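ZmpA Glycopeptidase (Clostridium perfringens, PDB 6XSX) is the M60 peptidase module of a larger metalloprotease, a glycopeptidase that probably cleaves the peptide backbone of glycosylated proteins. Local coordinates at residues D69-M81 against V89-P103. Sequence-based numbering, arbitrary orientation.
Sequences DGKPTPKLVFKQM and VTISLSKGKNVITIP
An antiparallel beta hairpin pairs strand 75-80 with strand 88-91 at the edge of a mixed sheet, 88-91 being the outermost strand, and four backbone bonds lace it: Leu76 exchanges N-H and carbonyl with Ile91, as does Phe78 with Val89. Between these hydrogen-bonded pairs, Val77 and Thr90 form a non-hydrogen-bonded pair, where Val77 CA approaches Val89 O in a CA-H...O contact. Beyond the hairpin the chain runs on into strand 96-101, which belongs to a second, antiparallel sheet beside strand 60-66; the loop after it folds back over the hairpin, consistent with a sandwich-like arrangement of the two sheets. Phe78 packs against the start of this loop. A chi1 of 165° swings its ring away from its own backbone N and beside its carbonyl carbon, against Ile102, whose CG2 sits over one ring face in a CH-pi contact 3.8 Å from the centroid. Val89 CG2 lies at the ring edge, Pro103 CG sits 3.8 Å from Phe78 CD2, and Ile91 CD1 packs on Phe78 CB. Leu76 points to this same side and also touches Leu120 of strand 117-123, the next strand of the mixed sheet. Past the paired strands, Thr73 OG1 donates to Leu93 O at 2.6 Å, tilted 31° from the carbonyl plane. A water links the two segments here, accepting from Leu93 N (2.8 Å) and hydrogen-bonded also to Pro74 O and Thr73 OG1. Lys75, bent at chi2 and chi4, brings NZ to Ser92 OG in a weak bond. At the exposed end, Lys95, extended beyond CG, brings NZ 2.9 Å from Asp69 OD1 in a salt bridge, from above the carboxylate plane; this NZ also bonds Val67 O and pairs with a sulfonate oxygen of MES, probably from the crystallisation liquor.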
ATOM      1  N   ASP A  69     -30.916 -28.242  -6.350  1.00 25.90           N
ATOM      2  CA  ASP A  69     -32.139 -27.568  -6.758  1.00 27.13           C
ATOM      3  C   ASP A  69     -32.482 -26.478  -5.756  1.00 26.32           C
ATOM      4  O   ASP A  69     -32.443 -26.721  -4.557  1.00 27.35           O
ATOM      5  CB  ASP A  69     -33.308 -28.549  -6.872  1.00 26.83           C
ATOM      6  CG  ASP A  69     -33.203 -29.410  -8.112  1.00 27.57           C
ATOM      7  OD1 ASP A  69     -32.655 -28.912  -9.117  1.00 26.40           O
ATOM      8  OD2 ASP A  69     -33.655 -30.579  -8.060  1.00 28.94           O
ATOM      9  N   GLY A  70     -32.804 -25.284  -6.268  1.00 25.87           N
ATOM     10  CA  GLY A  70     -33.305 -24.199  -5.438  1.00 24.84           C
ATOM     11  C   GLY A  70     -32.202 -23.388  -4.748  1.00 25.55           C
ATOM     12  O   GLY A  70     -32.500 -22.395  -4.094  1.00 25.75           O
ATOM     13  N   LYS A  71     -30.940 -23.820  -4.878  1.00 24.73           N
ATOM     14  CA  LYS A  71     -29.817 -23.180  -4.204  1.00 23.91           C
ATOM     15  C   LYS A  71     -29.204 -22.095  -5.086  1.00 22.45           C
ATOM     16  O   LYS A  71     -29.280 -22.161  -6.310  1.00 22.48           O
ATOM     17  CB  LYS A  71     -28.730 -24.208  -3.876  1.00 24.16           C
ATOM     18  CG  LYS A  71     -29.073 -25.215  -2.791  1.00 25.63           C
ATOM     19  CD  LYS A  71     -29.606 -24.596  -1.520  1.00 26.16           C
ATOM     20  CE  LYS A  71     -30.026 -25.653  -0.521  1.00 25.77           C
ATOM     21  NZ  LYS A  71     -30.496 -25.030   0.735  1.00 27.95           N
ATOM     22  N   PRO A  72     -28.551 -21.064  -4.504  1.00 22.14           N
ATOM     23  CA  PRO A  72     -27.947 -20.003  -5.314  1.00 20.92           C
ATOM     24  C   PRO A  72     -26.812 -20.488  -6.222  1.00 20.35           C
ATOM     25  O   PRO A  72     -26.096 -21.434  -5.903  1.00 21.39           O
ATOM     26  CB  PRO A  72     -27.516 -18.956  -4.278  1.00 21.63           C
ATOM     27  CG  PRO A  72     -27.355 -19.747  -2.990  1.00 22.25           C
ATOM     28  CD  PRO A  72     -28.413 -20.830  -3.055  1.00 22.34           C
ATOM     29  N   THR A  73     -26.689 -19.836  -7.378  1.00 19.74           N
ATOM     30  CA  THR A  73     -25.770 -20.237  -8.427  1.00 19.44           C
ATOM     31  C   THR A  73     -24.591 -19.271  -8.458  1.00 20.28           C
ATOM     32  O   THR A  73     -24.759 -18.083  -8.168  1.00 21.01           O
ATOM     33  CB  THR A  73     -26.463 -20.200  -9.792  1.00 19.81           C
ATOM     34  OG1 THR A  73     -27.012 -18.894  -9.998  1.00 17.51           O
ATOM     35  CG2 THR A  73     -27.532 -21.264  -9.934  1.00 18.51           C
ATOM     36  N   PRO A  74     -23.378 -19.753  -8.827  1.00 20.24           N
ATOM     37  CA  PRO A  74     -22.223 -18.880  -9.033  1.00 20.53           C
ATOM     38  C   PRO A  74     -22.469 -17.994 -10.253  1.00 21.59           C
ATOM     39  O   PRO A  74     -23.430 -18.198 -10.999  1.00 21.16           O
ATOM     40  CB  PRO A  74     -21.066 -19.850  -9.328  1.00 20.00           C
ATOM     41  CG  PRO A  74     -21.753 -21.107  -9.855  1.00 20.51           C
ATOM     42  CD  PRO A  74     -23.068 -21.166  -9.108  1.00 20.15           C
ATOM     43  N   LYS A  75     -21.586 -17.007 -10.419  1.00 20.82           N
ATOM     44  CA  LYS A  75     -21.642 -16.047 -11.506  1.00 22.11           C
ATOM     45  C   LYS A  75     -20.366 -16.162 -12.341  1.00 21.85           C
ATOM     46  O   LYS A  75     -19.321 -16.605 -11.852  1.00 19.14           O
ATOM     47  CB  LYS A  75     -21.854 -14.648 -10.916  1.00 22.68           C
ATOM     48  CG  LYS A  75     -23.244 -14.460 -10.311  1.00 24.97           C
ATOM     49  CD  LYS A  75     -23.328 -13.617  -9.055  1.00 25.47           C
ATOM     50  CE  LYS A  75     -24.657 -13.740  -8.331  1.00 25.60           C
ATOM     51  NZ  LYS A  75     -25.827 -13.775  -9.251  1.00 24.72           N
ATOM     52  N   LEU A  76     -20.486 -15.785 -13.616  1.00 20.76           N
ATOM     53  CA  LEU A  76     -19.328 -15.576 -14.464  1.00 21.89           C
ATOM     54  C   LEU A  76     -19.020 -14.081 -14.475  1.00 21.13           C
ATOM     55  O   LEU A  76     -19.942 -13.255 -14.427  1.00 20.48           O
ATOM     56  CB  LEU A  76     -19.700 -16.048 -15.872  1.00 24.52           C
ATOM     57  CG  LEU A  76     -18.661 -16.877 -16.615  1.00 26.71           C
ATOM     58  CD1 LEU A  76     -18.240 -18.092 -15.796  1.00 27.11           C
ATOM     59  CD2 LEU A  76     -19.226 -17.321 -17.961  1.00 26.55           C
ATOM     60  N   VAL A  77     -17.719 -13.759 -14.500  1.00 19.08           N
ATOM     61  CA  VAL A  77     -17.257 -12.402 -14.732  1.00 17.48           C
ATOM     62  C   VAL A  77     -16.543 -12.383 -16.083  1.00 18.23           C
ATOM     63  O   VAL A  77     -15.597 -13.145 -16.294  1.00 17.75           O
ATOM     64  CB  VAL A  77     -16.354 -11.897 -13.585  1.00 17.38           C
ATOM     65  CG1 VAL A  77     -15.802 -10.499 -13.861  1.00 16.87           C
ATOM     66  CG2 VAL A  77     -17.080 -11.928 -12.236  1.00 17.08           C
ATOM     67  N   PHE A  78     -17.055 -11.552 -17.003  1.00 17.77           N
ATOM     68  CA  PHE A  78     -16.333 -11.176 -18.206  1.00 18.27           C
ATOM     69  C   PHE A  78     -15.541  -9.909 -17.897  1.00 19.06           C
ATOM     70  O   PHE A  78     -16.095  -8.944 -17.363  1.00 19.16           O
ATOM     71  CB  PHE A  78     -17.284 -10.953 -19.387  1.00 18.27           C
ATOM     72  CG  PHE A  78     -16.692 -10.229 -20.579  1.00 18.92           C
ATOM     73  CD1 PHE A  78     -15.724 -10.823 -21.376  1.00 18.41           C
ATOM     74  CD2 PHE A  78     -17.114  -8.948 -20.918  1.00 19.05           C
ATOM     75  CE1 PHE A  78     -15.175 -10.155 -22.464  1.00 19.29           C
ATOM     76  CE2 PHE A  78     -16.564  -8.279 -22.004  1.00 18.96           C
ATOM     77  CZ  PHE A  78     -15.598  -8.883 -22.782  1.00 18.76           C
ATOM     78  N   LYS A  79     -14.248  -9.933 -18.233  1.00 17.97           N
ATOM     79  CA  LYS A  79     -13.392  -8.779 -18.037  1.00 18.24           C
ATOM     80  C   LYS A  79     -12.777  -8.398 -19.382  1.00 18.15           C
ATOM     81  O   LYS A  79     -11.965  -9.147 -19.925  1.00 18.60           O
ATOM     82  CB  LYS A  79     -12.361  -9.074 -16.935  1.00 17.84           C
ATOM     83  CG  LYS A  79     -11.476  -7.898 -16.503  1.00 17.07           C
ATOM     84  CD  LYS A  79     -10.177  -7.830 -17.285  1.00 16.70           C
ATOM     85  CE  LYS A  79      -9.221  -6.747 -16.836  1.00 16.35           C
ATOM     86  NZ  LYS A  79      -9.631  -5.407 -17.324  1.00 16.85           N
ATOM     87  N   GLN A  80     -13.198  -7.240 -19.905  1.00 17.31           N
ATOM     88  CA  GLN A  80     -12.634  -6.640 -21.102  1.00 16.62           C
ATOM     89  C   GLN A  80     -11.246  -6.096 -20.769  1.00 16.55           C
ATOM     90  O   GLN A  80     -11.053  -5.494 -19.711  1.00 16.53           O
ATOM     91  CB  GLN A  80     -13.555  -5.519 -21.589  1.00 16.96           C
ATOM     92  CG  GLN A  80     -12.874  -4.478 -22.477  1.00 16.57           C
ATOM     93  CD  GLN A  80     -12.553  -4.971 -23.868  1.00 17.43           C
ATOM     94  OE1 GLN A  80     -13.437  -5.410 -24.612  1.00 17.55           O
ATOM     95  NE2 GLN A  80     -11.280  -4.883 -24.240  1.00 16.79           N
ATOM     96  N   MET A  81     -10.285  -6.318 -21.675  1.00 16.43           N
ATOM     97  CA  MET A  81      -8.905  -5.881 -21.475  1.00 17.74           C
ATOM     98  C   MET A  81      -8.766  -4.369 -21.653  1.00 18.14           C
ATOM     99  O   MET A  81      -9.410  -3.787 -22.529  1.00 18.88           O
ATOM    100  CB  MET A  81      -7.947  -6.580 -22.454  1.00 17.86           C
ATOM    101  CG  MET A  81      -7.634  -8.017 -22.068  1.00 17.40           C
ATOM    102  SD  MET A  81      -7.041  -8.115 -20.359  1.00 19.07           S
ATOM    103  CE  MET A  81      -5.356  -7.539 -20.552  1.00 17.42           C
ATOM    104  N   VAL A  89     -18.086  -7.245 -16.463  1.00 20.90           N
ATOM    105  CA  VAL A  89     -19.533  -7.392 -16.432  1.00 20.53           C
ATOM    106  C   VAL A  89     -19.815  -8.692 -15.684  1.00 21.01           C
ATOM    107  O   VAL A  89     -19.204  -9.716 -15.980  1.00 20.22           O
ATOM    108  CB  VAL A  89     -20.167  -7.458 -17.842  1.00 20.40           C
ATOM    109  CG1 VAL A  89     -21.693  -7.469 -17.779  1.00 20.17           C
ATOM    110  CG2 VAL A  89     -19.688  -6.359 -18.778  1.00 20.59           C
ATOM    111  N   THR A  90     -20.743  -8.638 -14.723  1.00 20.98           N
ATOM    112  CA  THR A  90     -21.191  -9.828 -14.017  1.00 22.10           C
ATOM    113  C   THR A  90     -22.289 -10.505 -14.833  1.00 22.89           C
ATOM    114  O   THR A  90     -23.231  -9.840 -15.249  1.00 22.80           O
ATOM    115  CB  THR A  90     -21.698  -9.456 -12.621  1.00 21.29           C
ATOM    116  OG1 THR A  90     -20.557  -8.930 -11.954  1.00 21.53           O
ATOM    117  CG2 THR A  90     -22.220 -10.645 -11.846  1.00 20.97           C
ATOM    118  N   ILE A  91     -22.157 -11.821 -15.061  1.00 23.26           N
ATOM    119  CA  ILE A  91     -23.152 -12.573 -15.809  1.00 22.62           C
ATOM    120  C   ILE A  91     -23.771 -13.623 -14.894  1.00 23.76           C
ATOM    121  O   ILE A  91     -23.082 -14.511 -14.401  1.00 23.76           O
ATOM    122  CB  ILE A  91     -22.573 -13.190 -17.102  1.00 22.37           C
ATOM    123  CG1 ILE A  91     -21.927 -12.130 -18.002  1.00 21.48           C
ATOM    124  CG2 ILE A  91     -23.633 -13.984 -17.861  1.00 20.87           C
ATOM    125  CD1 ILE A  91     -20.893 -12.692 -18.960  1.00 20.38           C
ATOM    126  N   SER A  92     -25.086 -13.497 -14.679  1.00 23.84           N
ATOM    127  CA  SER A  92     -25.817 -14.436 -13.848  1.00 23.62           C
ATOM    128  C   SER A  92     -26.038 -15.746 -14.602  1.00 22.16           C
ATOM    129  O   SER A  92     -26.124 -15.748 -15.830  1.00 21.97           O
ATOM    130  CB  SER A  92     -27.108 -13.837 -13.346  1.00 24.96           C
ATOM    131  OG  SER A  92     -26.846 -13.091 -12.163  1.00 30.28           O
ATOM    132  N   LEU A  93     -26.103 -16.847 -13.840  1.00 20.06           N
ATOM    133  CA  LEU A  93     -26.226 -18.193 -14.378  1.00 19.66           C
ATOM    134  C   LEU A  93     -27.392 -18.879 -13.681  1.00 19.12           C
ATOM    135  O   LEU A  93     -27.660 -18.620 -12.513  1.00 18.71           O
ATOM    136  CB  LEU A  93     -24.943 -18.990 -14.109  1.00 18.44           C
ATOM    137  CG  LEU A  93     -23.669 -18.500 -14.794  1.00 19.62           C
ATOM    138  CD1 LEU A  93     -22.456 -19.278 -14.298  1.00 19.09           C
ATOM    139  CD2 LEU A  93     -23.776 -18.612 -16.311  1.00 20.26           C
ATOM    140  N   SER A  94     -28.044 -19.791 -14.398  1.00 19.45           N
ATOM    141  CA  SER A  94     -29.070 -20.614 -13.783  1.00 21.21           C
ATOM    142  C   SER A  94     -28.640 -22.079 -13.810  1.00 20.91           C
ATOM    143  O   SER A  94     -27.708 -22.445 -14.524  1.00 19.74           O
ATOM    144  CB  SER A  94     -30.386 -20.392 -14.461  1.00 22.85           C
ATOM    145  OG  SER A  94     -30.185 -20.256 -15.856  1.00 28.10           O
ATOM    146  N   LYS A  95     -29.296 -22.924 -13.008  1.00 19.99           N
ATOM    147  CA  LYS A  95     -28.942 -24.332 -13.075  1.00 20.34           C
ATOM    148  C   LYS A  95     -29.248 -24.881 -14.473  1.00 21.04           C
ATOM    149  O   LYS A  95     -30.233 -24.488 -15.103  1.00 19.36           O
ATOM    150  CB  LYS A  95     -29.625 -25.133 -11.963  1.00 21.02           C
ATOM    151  CG  LYS A  95     -29.391 -26.633 -12.068  1.00 21.10           C
ATOM    152  CD  LYS A  95     -29.939 -27.433 -10.909  1.00 22.30           C
ATOM    153  CE  LYS A  95     -29.634 -28.912 -11.053  1.00 21.42           C
ATOM    154  NZ  LYS A  95     -29.923 -29.615  -9.781  1.00 21.93           N
ATOM    155  N   GLY A  96     -28.391 -25.799 -14.944  1.00 20.28           N
ATOM    156  CA  GLY A  96     -28.529 -26.391 -16.264  1.00 20.87           C
ATOM    157  C   GLY A  96     -27.760 -25.601 -17.323  1.00 20.80           C
ATOM    158  O   GLY A  96     -26.674 -25.083 -17.055  1.00 20.21           O
ATOM    159  N   LYS A  97     -28.360 -25.479 -18.511  1.00 19.61           N
ATOM    160  CA  LYS A  97     -27.709 -24.937 -19.699  1.00 21.07           C
ATOM    161  C   LYS A  97     -27.898 -23.420 -19.770  1.00 20.81           C
ATOM    162  O   LYS A  97     -28.993 -22.922 -19.524  1.00 20.80           O
ATOM    163  CB  LYS A  97     -28.312 -25.620 -20.935  1.00 21.84           C
ATOM    164  CG  LYS A  97     -27.778 -25.177 -22.290  1.00 23.43           C
ATOM    165  CD  LYS A  97     -28.590 -25.750 -23.441  1.00 24.90           C
ATOM    166  CE  LYS A  97     -28.073 -25.323 -24.797  1.00 26.30           C
ATOM    167  NZ  LYS A  97     -28.865 -25.936 -25.894  1.00 27.91           N
ATOM    168  N   ASN A  98     -26.822 -22.693 -20.112  1.00 19.92           N
ATOM    169  CA  ASN A  98     -26.885 -21.249 -20.288  1.00 20.09           C
ATOM    170  C   ASN A  98     -26.251 -20.884 -21.630  1.00 20.91           C
ATOM    171  O   ASN A  98     -25.043 -21.043 -21.810  1.00 20.83           O
ATOM    172  CB  ASN A  98     -26.140 -20.485 -19.182  1.00 20.02           C
ATOM    173  CG  ASN A  98     -26.632 -20.764 -17.777  1.00 19.81           C
ATOM    174  OD1 ASN A  98     -27.334 -19.948 -17.187  1.00 19.54           O
ATOM    175  ND2 ASN A  98     -26.277 -21.914 -17.233  1.00 19.89           N
ATOM    176  N   VAL A  99     -27.068 -20.378 -22.559  1.00 20.72           N
ATOM    177  CA  VAL A  99     -26.564 -19.853 -23.818  1.00 21.28           C
ATOM    178  C   VAL A  99     -26.314 -18.357 -23.623  1.00 22.52           C
ATOM    179  O   VAL A  99     -27.261 -17.583 -23.493  1.00 22.81           O
ATOM    180  CB  VAL A  99     -27.528 -20.158 -24.988  1.00 21.80           C
ATOM    181  CG1 VAL A  99     -26.954 -19.700 -26.326  1.00 20.54           C
ATOM    182  CG2 VAL A  99     -27.876 -21.648 -25.056  1.00 20.56           C
ATOM    183  N   ILE A 100     -25.030 -17.968 -23.575  1.00 21.88           N
ATOM    184  CA  ILE A 100     -24.641 -16.609 -23.232  1.00 21.34           C
ATOM    185  C   ILE A 100     -23.973 -15.918 -24.421  1.00 21.27           C
ATOM    186  O   ILE A 100     -23.019 -16.442 -25.007  1.00 21.12           O
ATOM    187  CB  ILE A 100     -23.738 -16.567 -21.981  1.00 21.45           C
ATOM    188  CG1 ILE A 100     -24.430 -17.203 -20.768  1.00 21.31           C
ATOM    189  CG2 ILE A 100     -23.308 -15.135 -21.673  1.00 19.61           C
ATOM    190  CD1 ILE A 100     -23.474 -17.609 -19.690  1.00 21.59           C
ATOM    191  N   THR A 101     -24.472 -14.711 -24.723  1.00 20.87           N
ATOM    192  CA  THR A 101     -23.811 -13.771 -25.618  1.00 21.74           C
ATOM    193  C   THR A 101     -22.862 -12.907 -24.789  1.00 20.24           C
ATOM    194  O   THR A 101     -23.280 -12.249 -23.837  1.00 18.83           O
ATOM    195  CB  THR A 101     -24.824 -12.953 -26.440  1.00 22.23           C
ATOM    196  OG1 THR A 101     -25.600 -13.890 -27.188  1.00 22.15           O
ATOM    197  CG2 THR A 101     -24.181 -11.983 -27.411  1.00 22.15           C
ATOM    198  N   ILE A 102     -21.575 -12.941 -25.142  1.00 19.58           N
ATOM    199  CA  ILE A 102     -20.593 -12.154 -24.410  1.00 19.93           C
ATOM    200  C   ILE A 102     -20.871 -10.673 -24.660  1.00 21.10           C
ATOM    201  O   ILE A 102     -21.015 -10.256 -25.801  1.00 21.48           O
ATOM    202  CB  ILE A 102     -19.153 -12.574 -24.781  1.00 19.64           C
ATOM    203  CG1 ILE A 102     -18.898 -14.041 -24.414  1.00 18.70           C
ATOM    204  CG2 ILE A 102     -18.130 -11.637 -24.138  1.00 18.83           C
ATOM    205  CD1 ILE A 102     -19.187 -14.381 -22.950  1.00 18.71           C
ATOM    206  N   PRO A 103     -20.982  -9.822 -23.617  1.00 22.70           N
ATOM    207  CA  PRO A 103     -21.280  -8.407 -23.833  1.00 22.79           C
ATOM    208  C   PRO A 103     -20.083  -7.617 -24.368  1.00 23.62           C
ATOM    209  O   PRO A 103     -18.971  -8.141 -24.506  1.00 21.68           O
ATOM    210  CB  PRO A 103     -21.677  -7.931 -22.427  1.00 24.23           C
ATOM    211  CG  PRO A 103     -20.866  -8.819 -21.500  1.00 24.69           C
ATOM    212  CD  PRO A 103     -20.831 -10.166 -22.195  1.00 22.78           C
TER
HETATM  213  O   HOH W   1     -25.653 -16.655 -11.061  1.00 28.96           O